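Local coordinates for protein beta-N-acetylhexosaminidase (Beutenbergia cavernae, PDB 5BU9) that probably hydrolyses terminal non-reducing N-acetyl-D-hexosamine residues from N-acetyl-beta-D-hexosaminides, as a member of glycosyl hydrolase family 3, at residues L121-D135 / F170-K184. Numbering follows the deposited sequence.
Sequences LAASGINLNLAPVMD and FSAGMRASGVETVIK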
ATOM      1  N   LEU A 121     -12.380 -10.459  -5.506  1.00 42.67           N
ATOM      2  CA  LEU A 121     -11.122 -10.453  -4.758  1.00 36.80           C
ATOM      3  C   LEU A 121     -11.230 -11.371  -3.553  1.00 53.05           C
ATOM      4  O   LEU A 121     -10.396 -12.244  -3.377  1.00 35.42           O
ATOM      5  CB  LEU A 121     -10.746  -9.050  -4.317  1.00 33.70           C
ATOM      6  CG  LEU A 121     -10.300  -8.148  -5.452  1.00 32.94           C
ATOM      7  CD1 LEU A 121      -9.990  -6.773  -4.885  1.00 32.27           C
ATOM      8  CD2 LEU A 121      -9.098  -8.737  -6.099  1.00 32.39           C
ATOM      9  N   ALA A 122     -12.271 -11.195  -2.741  1.00 37.52           N
ATOM     10  CA  ALA A 122     -12.440 -11.984  -1.520  1.00 38.69           C
ATOM     11  C   ALA A 122     -12.521 -13.466  -1.839  1.00 46.74           C
ATOM     12  O   ALA A 122     -11.993 -14.285  -1.106  1.00 41.00           O
ATOM     13  CB  ALA A 122     -13.701 -11.556  -0.766  1.00 37.84           C
ATOM     14  N   ALA A 123     -13.199 -13.818  -2.925  1.00 38.83           N
ATOM     15  CA  ALA A 123     -13.304 -15.224  -3.290  1.00 40.05           C
ATOM     16  C   ALA A 123     -11.939 -15.812  -3.697  1.00 44.27           C
ATOM     17  O   ALA A 123     -11.728 -17.012  -3.576  1.00 45.56           O
ATOM     18  CB  ALA A 123     -14.309 -15.408  -4.407  1.00 41.32           C
ATOM     19  N   SER A 124     -11.021 -14.974  -4.170  0.53 38.03           N
ATOM     20  CA  SER A 124      -9.696 -15.459  -4.547  0.53 37.52           C
ATOM     21  C   SER A 124      -8.723 -15.345  -3.372  0.53 42.73           C
ATOM     22  O   SER A 124      -7.515 -15.501  -3.550  0.53 43.94           O
ATOM     23  CB  SER A 124      -9.155 -14.695  -5.762  0.53 36.59           C
ATOM     24  OG  SER A 124      -8.758 -13.379  -5.404  0.53 35.20           O
ATOM     25  N   GLY A 125      -9.252 -15.068  -2.179  1.00 46.44           N
ATOM     26  CA  GLY A 125      -8.440 -15.001  -0.965  1.00 40.22           C
ATOM     27  C   GLY A 125      -7.749 -13.677  -0.641  1.00 45.23           C
ATOM     28  O   GLY A 125      -6.977 -13.570   0.325  1.00 39.49           O
ATOM     29  N   ILE A 126      -8.016 -12.661  -1.448  1.00 35.20           N
ATOM     30  CA  ILE A 126      -7.494 -11.315  -1.217  1.00 34.72           C
ATOM     31  C   ILE A 126      -8.320 -10.671  -0.102  1.00 52.00           C
ATOM     32  O   ILE A 126      -9.549 -10.774  -0.133  1.00 35.33           O
ATOM     33  CB  ILE A 126      -7.580 -10.460  -2.512  1.00 36.78           C
ATOM     34  CG1 ILE A 126      -6.741 -11.100  -3.611  1.00 35.99           C
ATOM     35  CG2 ILE A 126      -7.254  -8.967  -2.236  1.00 31.19           C
ATOM     36  CD1 ILE A 126      -5.276 -11.127  -3.305  1.00 37.33           C
ATOM     37  N   ASN A 127      -7.682 -10.008   0.866  1.00 32.54           N
ATOM     38  CA  ASN A 127      -8.445  -9.230   1.851  1.00 50.59           C
ATOM     39  C   ASN A 127      -7.962  -7.792   1.953  1.00 40.82           C
ATOM     40  O   ASN A 127      -8.455  -7.037   2.774  1.00 40.74           O
ATOM     41  CB  ASN A 127      -8.409  -9.878   3.246  1.00 33.58           C
ATOM     42  CG  ASN A 127      -6.995 -10.118   3.751  1.00 37.70           C
ATOM     43  OD1 ASN A 127      -6.046  -9.438   3.350  1.00 32.67           O
ATOM     44  ND2 ASN A 127      -6.844 -11.122   4.610  1.00 37.88           N
ATOM     45  N   LEU A 128      -6.985  -7.413   1.130  1.00 38.66           N
ATOM     46  CA  LEU A 128      -6.562  -6.023   1.121  1.00 29.86           C
ATOM     47  C   LEU A 128      -6.324  -5.579  -0.311  1.00 43.25           C
ATOM     48  O   LEU A 128      -5.610  -6.253  -1.059  1.00 29.62           O
ATOM     49  CB  LEU A 128      -5.298  -5.822   1.968  1.00 29.26           C
ATOM     50  CG  LEU A 128      -4.892  -4.360   2.131  1.00 29.41           C
ATOM     51  CD1 LEU A 128      -5.995  -3.575   2.884  1.00 30.00           C
ATOM     52  CD2 LEU A 128      -3.552  -4.256   2.848  1.00 28.02           C
ATOM     53  N   ASN A 129      -6.952  -4.468  -0.699  1.00 29.16           N
ATOM     54  CA  ASN A 129      -6.714  -3.870  -2.020  1.00 30.78           C
ATOM     55  C   ASN A 129      -5.826  -2.629  -1.872  1.00 36.71           C
ATOM     56  O   ASN A 129      -6.144  -1.724  -1.099  1.00 33.28           O
ATOM     57  CB  ASN A 129      -8.049  -3.510  -2.695  1.00 35.56           C
ATOM     58  CG  ASN A 129      -7.921  -3.286  -4.206  1.00 34.14           C
ATOM     59  OD1 ASN A 129      -6.839  -3.376  -4.768  1.00 31.81           O
ATOM     60  ND2 ASN A 129      -9.057  -2.998  -4.873  1.00 29.99           N
ATOM     61  N   LEU A 130      -4.714  -2.582  -2.604  1.00 28.42           N
ATOM     62  CA  LEU A 130      -3.905  -1.359  -2.637  1.00 33.53           C
ATOM     63  C   LEU A 130      -4.546  -0.380  -3.638  1.00 42.06           C
ATOM     64  O   LEU A 130      -4.068  -0.170  -4.770  1.00 37.08           O
ATOM     65  CB  LEU A 130      -2.429  -1.667  -2.983  1.00 25.46           C
ATOM     66  CG  LEU A 130      -1.743  -2.756  -2.150  1.00 32.59           C
ATOM     67  CD1 LEU A 130      -0.240  -2.747  -2.412  1.00 24.87           C
ATOM     68  CD2 LEU A 130      -2.010  -2.595  -0.651  1.00 26.79           C
ATOM     69  N   ALA A 131      -5.641   0.219  -3.183  1.00 29.00           N
ATOM     70  CA  ALA A 131      -6.493   1.112  -3.974  1.00 32.55           C
ATOM     71  C   ALA A 131      -7.557   1.546  -2.967  1.00 46.44           C
ATOM     72  O   ALA A 131      -7.741   0.855  -1.989  1.00 31.75           O
ATOM     73  CB  ALA A 131      -7.108   0.372  -5.198  1.00 34.82           C
ATOM     74  N   PRO A 132      -8.276   2.660  -3.192  1.00 28.85           N
ATOM     75  CA  PRO A 132      -8.276   3.519  -4.375  1.00 43.87           C
ATOM     76  C   PRO A 132      -7.168   4.566  -4.368  1.00 43.84           C
ATOM     77  O   PRO A 132      -6.710   4.994  -3.316  1.00 30.98           O
ATOM     78  CB  PRO A 132      -9.644   4.194  -4.295  1.00 46.24           C
ATOM     79  CG  PRO A 132      -9.857   4.359  -2.770  1.00 36.23           C
ATOM     80  CD  PRO A 132      -9.225   3.139  -2.159  1.00 34.32           C
ATOM     81  N   VAL A 133      -6.765   4.977  -5.562  1.00 30.41           N
ATOM     82  CA  VAL A 133      -5.943   6.170  -5.773  1.00 29.02           C
ATOM     83  C   VAL A 133      -6.709   7.438  -5.412  1.00 34.60           C
ATOM     84  O   VAL A 133      -7.723   7.754  -6.020  1.00 38.10           O
ATOM     85  CB  VAL A 133      -5.469   6.238  -7.232  1.00 35.07           C
ATOM     86  CG1 VAL A 133      -4.878   7.575  -7.541  1.00 27.10           C
ATOM     87  CG2 VAL A 133      -4.471   5.134  -7.516  1.00 27.07           C
HETATM   88  N   MSE A 134      -6.224   8.183  -4.433  1.00 29.21           N
HETATM   89  CA  MSE A 134      -6.860   9.453  -4.105  1.00 32.19           C
HETATM   90  C   MSE A 134      -5.964  10.634  -4.451  1.00 52.90           C
HETATM   91  O   MSE A 134      -6.178  11.747  -3.969  1.00 37.95           O
HETATM   92  CB  MSE A 134      -7.253   9.482  -2.634  1.00 29.65           C
HETATM   93  CG  MSE A 134      -8.217   8.360  -2.297  1.00 40.22           C
HETATM   94 SE   MSE A 134      -9.179   8.653  -0.638  0.72 44.78          SE
HETATM   95  CE  MSE A 134     -10.532   9.891  -1.323  1.00 40.73           C
ATOM     96  N   ASP A 135      -4.966  10.370  -5.291  1.00 32.49           N
ATOM     97  CA  ASP A 135      -4.120  11.400  -5.839  1.00 31.69           C
ATOM     98  C   ASP A 135      -5.019  12.310  -6.648  1.00 52.20           C
ATOM     99  O   ASP A 135      -5.958  11.835  -7.264  1.00 37.75           O
ATOM    100  CB  ASP A 135      -3.021  10.814  -6.746  1.00 28.07           C
ATOM    101  CG  ASP A 135      -2.021   9.961  -5.995  1.00 64.02           C
ATOM    102  OD1 ASP A 135      -1.521  10.394  -4.921  1.00 35.86           O
ATOM    103  OD2 ASP A 135      -1.732   8.854  -6.505  1.00 33.50           O
ATOM    104  N   PHE A 170     -15.807   3.602  -3.825  1.00 40.58           N
ATOM    105  CA  PHE A 170     -15.052   2.393  -4.185  1.00 59.44           C
ATOM    106  C   PHE A 170     -14.672   1.647  -2.904  1.00 39.91           C
ATOM    107  O   PHE A 170     -14.902   0.457  -2.791  1.00 38.89           O
ATOM    108  CB  PHE A 170     -13.827   2.792  -5.043  1.00 38.07           C
ATOM    109  CG  PHE A 170     -12.868   1.661  -5.402  1.00 47.64           C
ATOM    110  CD1 PHE A 170     -11.881   1.244  -4.511  1.00 35.45           C
ATOM    111  CD2 PHE A 170     -12.875   1.109  -6.677  1.00 38.70           C
ATOM    112  CE1 PHE A 170     -10.971   0.263  -4.856  1.00 36.58           C
ATOM    113  CE2 PHE A 170     -11.961   0.132  -7.027  1.00 35.55           C
ATOM    114  CZ  PHE A 170     -11.002  -0.299  -6.108  1.00 34.29           C
ATOM    115  N   SER A 171     -14.133   2.373  -1.934  1.00 39.31           N
ATOM    116  CA  SER A 171     -13.739   1.794  -0.655  1.00 50.27           C
ATOM    117  C   SER A 171     -14.938   1.138   0.022  1.00 46.56           C
ATOM    118  O   SER A 171     -14.848   0.008   0.507  1.00 44.30           O
ATOM    119  CB  SER A 171     -13.125   2.873   0.274  1.00 37.25           C
ATOM    120  OG  SER A 171     -11.849   3.298  -0.167  1.00 41.92           O
ATOM    121  N   ALA A 172     -16.064   1.847   0.043  1.00 46.03           N
ATOM    122  CA  ALA A 172     -17.272   1.339   0.703  1.00 42.22           C
ATOM    123  C   ALA A 172     -17.747  -0.012   0.134  1.00 43.96           C
ATOM    124  O   ALA A 172     -18.108  -0.914   0.898  1.00 54.73           O
ATOM    125  CB  ALA A 172     -18.376   2.366   0.627  1.00 43.79           C
ATOM    126  N   GLY A 173     -17.740  -0.163  -1.192  1.00 49.34           N
ATOM    127  CA  GLY A 173     -18.154  -1.416  -1.810  1.00 50.68           C
ATOM    128  C   GLY A 173     -17.162  -2.539  -1.544  1.00 41.47           C
ATOM    129  O   GLY A 173     -17.510  -3.700  -1.355  1.00 54.12           O
HETATM  130  N   MSE A 174     -15.901  -2.155  -1.533  1.00 41.20           N
HETATM  131  CA  MSE A 174     -14.812  -3.056  -1.266  1.00 46.23           C
HETATM  132  C   MSE A 174     -14.995  -3.622   0.150  1.00 52.57           C
HETATM  133  O   MSE A 174     -15.059  -4.845   0.320  1.00 38.90           O
HETATM  134  CB  MSE A 174     -13.479  -2.298  -1.457  1.00 39.12           C
HETATM  135  CG  MSE A 174     -12.280  -3.156  -1.817  1.00 75.74           C
HETATM  136 SE   MSE A 174     -12.198  -3.839  -3.640  0.82 49.96          SE
HETATM  137  CE  MSE A 174     -13.232  -2.440  -4.482  1.00103.99           C
ATOM    138  N   ARG A 175     -15.136  -2.736   1.149  1.00 40.57           N
ATOM    139  CA  ARG A 175     -15.379  -3.142   2.535  1.00 39.73           C
ATOM    140  C   ARG A 175     -16.653  -3.977   2.659  1.00 53.78           C
ATOM    141  O   ARG A 175     -16.674  -4.919   3.435  1.00 43.12           O
ATOM    142  CB  ARG A 175     -15.490  -1.927   3.464  1.00 54.10           C
ATOM    143  CG  ARG A 175     -14.210  -1.128   3.597  1.00 81.81           C
ATOM    144  CD  ARG A 175     -14.204  -0.102   4.761  1.00 44.82           C
ATOM    145  NE  ARG A 175     -12.997   0.710   4.603  1.00 61.29           N
ATOM    146  CZ  ARG A 175     -12.990   1.956   4.144  1.00 87.24           C
ATOM    147  NH1 ARG A 175     -14.138   2.560   3.861  1.00 49.41           N
ATOM    148  NH2 ARG A 175     -11.840   2.606   3.992  1.00 78.27           N
ATOM    149  N   ALA A 176     -17.706  -3.649   1.898  1.00 42.59           N
ATOM    150  CA  ALA A 176     -18.975  -4.394   2.004  1.00 48.71           C
ATOM    151  C   ALA A 176     -18.786  -5.842   1.569  1.00 43.95           C
ATOM    152  O   ALA A 176     -19.564  -6.714   1.946  1.00 50.40           O
ATOM    153  CB  ALA A 176     -20.096  -3.731   1.177  1.00 45.66           C
ATOM    154  N   SER A 177     -17.746  -6.096   0.777  1.00 46.94           N
ATOM    155  CA  SER A 177     -17.421  -7.462   0.376  1.00 42.52           C
ATOM    156  C   SER A 177     -16.250  -8.078   1.168  1.00 46.88           C
ATOM    157  O   SER A 177     -15.748  -9.126   0.790  1.00 47.75           O
ATOM    158  CB  SER A 177     -17.120  -7.500  -1.121  1.00 41.33           C
ATOM    159  OG  SER A 177     -18.326  -7.337  -1.856  1.00 49.11           O
ATOM    160  N   GLY A 178     -15.835  -7.441   2.265  1.00 42.90           N
ATOM    161  CA  GLY A 178     -14.790  -7.982   3.122  1.00 41.90           C
ATOM    162  C   GLY A 178     -13.355  -7.667   2.728  1.00 39.73           C
ATOM    163  O   GLY A 178     -12.417  -8.303   3.205  1.00 50.25           O
ATOM    164  N   VAL A 179     -13.175  -6.674   1.860  1.00 40.22           N
ATOM    165  CA  VAL A 179     -11.835  -6.289   1.405  1.00 36.95           C
ATOM    166  C   VAL A 179     -11.517  -4.885   1.849  1.00 45.59           C
ATOM    167  O   VAL A 179     -12.173  -3.940   1.404  1.00 41.97           O
ATOM    168  CB  VAL A 179     -11.691  -6.363  -0.129  1.00 39.65           C
ATOM    169  CG1 VAL A 179     -10.242  -6.124  -0.493  1.00 38.26           C
ATOM    170  CG2 VAL A 179     -12.177  -7.684  -0.645  1.00 37.43           C
ATOM    171  N   GLU A 180     -10.504  -4.734   2.701  1.00 40.61           N
ATOM    172  CA  GLU A 180     -10.095  -3.403   3.128  1.00 34.66           C
ATOM    173  C   GLU A 180      -9.337  -2.722   2.014  1.00 49.44           C
ATOM    174  O   GLU A 180      -8.814  -3.392   1.123  1.00 34.76           O
ATOM    175  CB  GLU A 180      -9.239  -3.456   4.401  1.00 34.17           C
ATOM    176  CG  GLU A 180     -10.080  -3.378   5.699  1.00 47.65           C
ATOM    177  CD  GLU A 180     -10.770  -2.013   5.910  1.00 57.46           C
ATOM    178  OE1 GLU A 180     -11.479  -1.868   6.942  1.00 63.88           O
ATOM    179  OE2 GLU A 180     -10.600  -1.091   5.059  1.00 44.85           O
ATOM    180  N   THR A 181      -9.277  -1.393   2.066  1.00 35.89           N
ATOM    181  CA  THR A 181      -8.589  -0.626   1.036  1.00 32.02           C
ATOM    182  C   THR A 181      -7.394   0.142   1.615  1.00 38.87           C
ATOM    183  O   THR A 181      -7.278   0.307   2.832  1.00 34.12           O
ATOM    184  CB  THR A 181      -9.552   0.345   0.363  1.00 38.09           C
ATOM    185  OG1 THR A 181     -10.347   0.990   1.368  1.00 39.69           O
ATOM    186  CG2 THR A 181     -10.479  -0.423  -0.607  1.00 33.90           C
ATOM    187  N   VAL A 182      -6.488   0.551   0.737  1.00 33.64           N
ATOM    188  CA  VAL A 182      -5.365   1.404   1.100  1.00 34.35           C
ATOM    189  C   VAL A 182      -5.408   2.658   0.246  1.00 45.27           C
ATOM    190  O   VAL A 182      -5.193   2.573  -0.948  1.00 36.48           O
ATOM    191  CB  VAL A 182      -4.055   0.671   0.890  1.00 34.07           C
ATOM    192  CG1 VAL A 182      -2.876   1.565   1.297  1.00 28.22           C
ATOM    193  CG2 VAL A 182      -4.075  -0.672   1.678  1.00 28.24           C
ATOM    194  N   ILE A 183      -5.711   3.823   0.809  1.00 34.50           N
ATOM    195  CA  ILE A 183      -5.762   5.009  -0.059  1.00 38.81           C
ATOM    196  C   ILE A 183      -4.317   5.421  -0.373  1.00 37.70           C
ATOM    197  O   ILE A 183      -3.434   5.315   0.485  1.00 28.27           O
ATOM    198  CB  ILE A 183      -6.605   6.148   0.575  1.00 33.70           C
ATOM    199  CG1 ILE A 183      -6.074   6.547   1.938  1.00 39.90           C
ATOM    200  CG2 ILE A 183      -8.057   5.704   0.740  1.00 31.87           C
ATOM    201  CD1 ILE A 183      -6.724   7.802   2.438  1.00 32.57           C
ATOM    202  N   LYS A 184      -4.052   5.824  -1.610  1.00 37.62           N
ATOM    203  CA  LYS A 184      -2.666   6.067  -2.053  1.00 28.55           C
ATOM    204  C   LYS A 184      -2.639   7.227  -3.076  1.00 33.29           C
ATOM    205  O   LYS A 184      -3.674   7.499  -3.693  1.00 37.17           O
ATOM    206  CB  LYS A 184      -2.096   4.779  -2.631  1.00 25.91           C
ATOM    207  CG  LYS A 184      -2.773   4.279  -3.916  1.00 34.26           C
ATOM    208  CD  LYS A 184      -2.199   2.910  -4.252  1.00 27.85           C
ATOM    209  CE  LYS A 184      -2.541   2.477  -5.653  1.00 28.76           C
ATOM    210  NZ  LYS A 184      -2.073   1.065  -5.964  1.00 33.17           N
TER
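Asn129 and Thr181 pair in parallel, as do Leu128 and Glu180, where two neighbouring strands of the family 3 TIM barrel run side by side. Asn129 N donates almost straight to Glu180 O (2.8 Å, 175° at the hydrogen). The register slips by one residue between Asn129 and Val133; Leu130 is the centre of an inverse gamma turn. A cis peptide precedes Pro132, and Met134 N then bonds Lys184 O (2.7 Å).

The tight part lies between strands and helix 160-176. Asn129 swings its amide to the side opposite its own backbone N (chi1 -163°), which brings ND2 to the ring edge of Phe170, 3.5 Å from CZ, and beside the selenium of Met174. Its OD1 is held by the backbone N of Gln80. Pro132 and Phe170 lie alongside each other, running in opposite directions, with Pro132 CB 3.7 Å from Phe170 CD1; Pro132 CD meets Ser171 OG. Beyond it, Met134 SE packs on Ile183 CG2.

The side near exposed Gly178 is looser. Partly exposed Ala122 sets CB 3.5 Å from Ser177 O. Partly exposed Glu180 turns its carboxylate away from 121-135; OE2 takes Arg175 NE (3.0 Å) and Thr181 N.

The extended chain of Lys184 passes Val133 CG2 and delivers NZ to Leu130 O (2.6 Å), from above the carbonyl plane. NZ also forms a salt bridge with Glu81 and bonds a glycerol, probably from the crystallisation liquor, which may mark a pocket. A methionine at Lys184 would probably leave Leu130 O without this donor and Glu81 without its ion-pair mate. The chemistry thus implies that the end of Lys184 is probably held in place by the Leu130 carbonyl and the Glu81 carboxylate.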